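Side-chain contact in protein-l-isoaspartate o-methyltransferase (Thermotoga maritima, PDB 1DL5), which transfers a methyl group to isoaspartyl residues in damaged proteins, a step in protein repair: residues 237-242 / 288-293. Numbering follows the deposited sequence.
Sequences SHIFVE and TQWESC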
ATOM      1  N   SER A 237      -6.145 -21.243  12.271  1.00 26.54           N
ATOM      2  CA  SER A 237      -6.503 -20.478  11.083  1.00 26.37           C
ATOM      3  C   SER A 237      -7.912 -19.894  11.087  1.00 24.98           C
ATOM      4  O   SER A 237      -8.104 -18.763  10.653  1.00 24.57           O
ATOM      5  CB  SER A 237      -6.303 -21.322   9.816  1.00 28.02           C
ATOM      6  OG  SER A 237      -7.160 -22.448   9.794  1.00 30.06           O
ATOM      7  N   HIS A 238      -8.899 -20.647  11.570  1.00 24.57           N
ATOM      8  CA  HIS A 238     -10.271 -20.139  11.588  1.00 22.56           C
ATOM      9  C   HIS A 238     -10.376 -18.870  12.429  1.00 20.46           C
ATOM     10  O   HIS A 238     -11.083 -17.930  12.061  1.00 19.34           O
ATOM     11  CB  HIS A 238     -11.240 -21.192  12.139  1.00 26.80           C
ATOM     12  CG  HIS A 238     -12.674 -20.763  12.102  1.00 30.68           C
ATOM     13  ND1 HIS A 238     -13.380 -20.625  10.925  1.00 33.09           N
ATOM     14  CD2 HIS A 238     -13.526 -20.410  13.094  1.00 32.04           C
ATOM     15  CE1 HIS A 238     -14.603 -20.206  11.194  1.00 34.21           C
ATOM     16  NE2 HIS A 238     -14.719 -20.068  12.503  1.00 33.45           N
ATOM     17  N   ILE A 239      -9.672 -18.855  13.558  1.00 18.56           N
ATOM     18  CA  ILE A 239      -9.661 -17.710  14.463  1.00 19.59           C
ATOM     19  C   ILE A 239      -9.018 -16.506  13.786  1.00 21.43           C
ATOM     20  O   ILE A 239      -9.464 -15.374  13.958  1.00 20.34           O
ATOM     21  CB  ILE A 239      -8.873 -18.032  15.761  1.00 21.23           C
ATOM     22  CG1 ILE A 239      -9.574 -19.160  16.525  1.00 24.74           C
ATOM     23  CG2 ILE A 239      -8.744 -16.787  16.641  1.00 21.32           C
ATOM     24  CD1 ILE A 239     -11.021 -18.868  16.867  1.00 26.81           C
ATOM     25  N   PHE A 240      -7.964 -16.750  13.014  1.00 18.12           N
ATOM     26  CA  PHE A 240      -7.292 -15.658  12.329  1.00 19.10           C
ATOM     27  C   PHE A 240      -8.173 -15.130  11.206  1.00 16.40           C
ATOM     28  O   PHE A 240      -8.233 -13.925  10.972  1.00 16.51           O
ATOM     29  CB  PHE A 240      -5.950 -16.119  11.760  1.00 18.15           C
ATOM     30  CG  PHE A 240      -5.108 -14.994  11.223  1.00 19.01           C
ATOM     31  CD1 PHE A 240      -4.650 -13.990  12.074  1.00 17.62           C
ATOM     32  CD2 PHE A 240      -4.785 -14.929   9.869  1.00 17.88           C
ATOM     33  CE1 PHE A 240      -3.877 -12.931  11.589  1.00 18.98           C
ATOM     34  CE2 PHE A 240      -4.010 -13.872   9.367  1.00 15.57           C
ATOM     35  CZ  PHE A 240      -3.558 -12.874  10.229  1.00 18.91           C
ATOM     36  N   VAL A 241      -8.854 -16.036  10.508  1.00 15.84           N
ATOM     37  CA  VAL A 241      -9.731 -15.633   9.415  1.00 16.63           C
ATOM     38  C   VAL A 241     -10.860 -14.745   9.939  1.00 17.94           C
ATOM     39  O   VAL A 241     -11.245 -13.774   9.281  1.00 15.62           O
ATOM     40  CB  VAL A 241     -10.316 -16.861   8.686  1.00 19.29           C
ATOM     41  CG1 VAL A 241     -11.390 -16.432   7.704  1.00 22.82           C
ATOM     42  CG2 VAL A 241      -9.201 -17.589   7.943  1.00 20.72           C
ATOM     43  N   GLU A 242     -11.387 -15.072  11.117  1.00 18.46           N
ATOM     44  CA  GLU A 242     -12.448 -14.258  11.714  1.00 17.72           C
ATOM     45  C   GLU A 242     -11.889 -12.850  11.906  1.00 17.67           C
ATOM     46  O   GLU A 242     -12.556 -11.851  11.628  1.00 15.28           O
ATOM     47  CB  GLU A 242     -12.866 -14.789  13.090  1.00 20.42           C
ATOM     48  CG  GLU A 242     -13.497 -16.177  13.122  1.00 20.97           C
ATOM     49  CD  GLU A 242     -14.035 -16.535  14.507  1.00 23.45           C
ATOM     50  OE1 GLU A 242     -13.375 -16.209  15.519  1.00 21.64           O
ATOM     51  OE2 GLU A 242     -15.118 -17.151  14.583  1.00 23.75           O
ATOM     52  N   THR A 288       1.666 -11.229  13.352  1.00 20.89           N
ATOM     53  CA  THR A 288       2.666 -10.999  14.391  1.00 21.50           C
ATOM     54  C   THR A 288       1.993 -10.436  15.644  1.00 22.51           C
ATOM     55  O   THR A 288       2.257 -10.878  16.766  1.00 20.67           O
ATOM     56  CB  THR A 288       3.744 -10.003  13.906  1.00 25.56           C
ATOM     57  OG1 THR A 288       4.425 -10.554  12.772  1.00 24.91           O
ATOM     58  CG2 THR A 288       4.755  -9.717  15.010  1.00 26.88           C
ATOM     59  N   GLN A 289       1.118  -9.458  15.444  1.00 19.61           N
ATOM     60  CA  GLN A 289       0.405  -8.839  16.556  1.00 20.66           C
ATOM     61  C   GLN A 289      -0.452  -9.879  17.266  1.00 21.08           C
ATOM     62  O   GLN A 289      -0.512  -9.922  18.496  1.00 22.68           O
ATOM     63  CB  GLN A 289      -0.488  -7.711  16.035  1.00 17.95           C
ATOM     64  CG  GLN A 289       0.271  -6.525  15.473  1.00 21.64           C
ATOM     65  CD  GLN A 289      -0.541  -5.752  14.452  1.00 21.99           C
ATOM     66  OE1 GLN A 289      -1.775  -5.823  14.431  1.00 16.15           O
ATOM     67  NE2 GLN A 289       0.148  -5.000  13.600  1.00 19.96           N
ATOM     68  N   TRP A 290      -1.120 -10.711  16.477  1.00 20.31           N
ATOM     69  CA  TRP A 290      -1.985 -11.752  17.013  1.00 19.38           C
ATOM     70  C   TRP A 290      -1.159 -12.747  17.827  1.00 24.05           C
ATOM     71  O   TRP A 290      -1.565 -13.168  18.914  1.00 21.31           O
ATOM     72  CB  TRP A 290      -2.700 -12.450  15.861  1.00 20.58           C
ATOM     73  CG  TRP A 290      -3.641 -13.527  16.275  1.00 18.19           C
ATOM     74  CD1 TRP A 290      -4.639 -13.439  17.204  1.00 17.59           C
ATOM     75  CD2 TRP A 290      -3.717 -14.841  15.725  1.00 20.21           C
ATOM     76  NE1 TRP A 290      -5.337 -14.622  17.260  1.00 18.97           N
ATOM     77  CE2 TRP A 290      -4.791 -15.500  16.361  1.00 20.34           C
ATOM     78  CE3 TRP A 290      -2.982 -15.528  14.749  1.00 19.24           C
ATOM     79  CZ2 TRP A 290      -5.149 -16.812  16.053  1.00 19.20           C
ATOM     80  CZ3 TRP A 290      -3.339 -16.832  14.443  1.00 21.27           C
ATOM     81  CH2 TRP A 290      -4.413 -17.461  15.093  1.00 22.38           C
ATOM     82  N   GLU A 291       0.005 -13.116  17.301  1.00 23.73           N
ATOM     83  CA  GLU A 291       0.890 -14.038  18.001  1.00 27.03           C
ATOM     84  C   GLU A 291       1.319 -13.421  19.331  1.00 25.66           C
ATOM     85  O   GLU A 291       1.342 -14.099  20.360  1.00 28.12           O
ATOM     86  CB  GLU A 291       2.125 -14.344  17.144  1.00 29.41           C
ATOM     87  CG  GLU A 291       3.305 -14.930  17.922  1.00 39.82           C
ATOM     88  CD  GLU A 291       4.487 -15.287  17.032  1.00 42.29           C
ATOM     89  OE1 GLU A 291       4.858 -14.467  16.164  1.00 45.22           O
ATOM     90  OE2 GLU A 291       5.053 -16.387  17.208  1.00 46.88           O
ATOM     91  N   SER A 292       1.644 -12.134  19.309  1.00 25.99           N
ATOM     92  CA  SER A 292       2.079 -11.445  20.518  1.00 28.12           C
ATOM     93  C   SER A 292       0.946 -11.389  21.532  1.00 29.12           C
ATOM     94  O   SER A 292       1.181 -11.234  22.730  1.00 29.10           O
ATOM     95  CB  SER A 292       2.545 -10.023  20.194  0.51 29.52           C
ATOM     96  OG  SER A 292       1.447  -9.168  19.923  0.51 31.69           O
ATOM     97  N   CYS A 293      -0.285 -11.513  21.046  1.00 25.57           N
ATOM     98  CA  CYS A 293      -1.444 -11.486  21.924  1.00 26.40           C
ATOM     99  C   CYS A 293      -1.967 -12.883  22.262  1.00 25.59           C
ATOM    100  O   CYS A 293      -3.153 -13.068  22.551  1.00 26.84           O
ATOM    101  CB  CYS A 293      -2.546 -10.615  21.309  1.00 23.34           C
ATOM    102  SG  CYS A 293      -2.126  -8.844  21.384  1.00 23.64           S
TER
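The indole of W290 reaches across from helix 281-292 and lies against two consecutive side chains of helix 237-248, F240 and I239. W290 sets its CG anti to the backbone N (chi1 -179°), which sends the ring system out from its own helix, and the benzo half does nearly all the touching. Over one face of that six-membered ring sits CB of F240, 4.1 Å from the ring centroid and 24° off the ring normal, a CH-pi contact. F240 CD1 lies 3.4 Å above the indole plane, toward the rim, and is nearest W290 CE3, at 3.5 Å. The two ring planes are inclined at 35° with centroids 5.2 Å apart. I239 meets the other end of the benzo ring through its CG2 branch, 3.6 Å from CZ2 of W290: CG2 stands anti to the backbone N, beside the carbonyl carbon, which brings it onto the indole while CG1 and CD1 lead off elsewhere. Both helices belong to the C-terminal domain found in this family, and the contact packs helix 237-248 against helix 281-292, which the antiparallel strands from 251 to 278 separate in sequence. No hydrogen bond crosses between the two segments; the grip is apolar, with F240 also packed on I283, L286 and L287 of the partner helix and on F269 of strand 265-270. W290 is steadied at its polar end by a hydrogen bond from NE1 to the carbonyl O of R296, and Y295 meets its ring edge-to-face. The helix ends two residues on, and C293 is joined by a disulfide to C315.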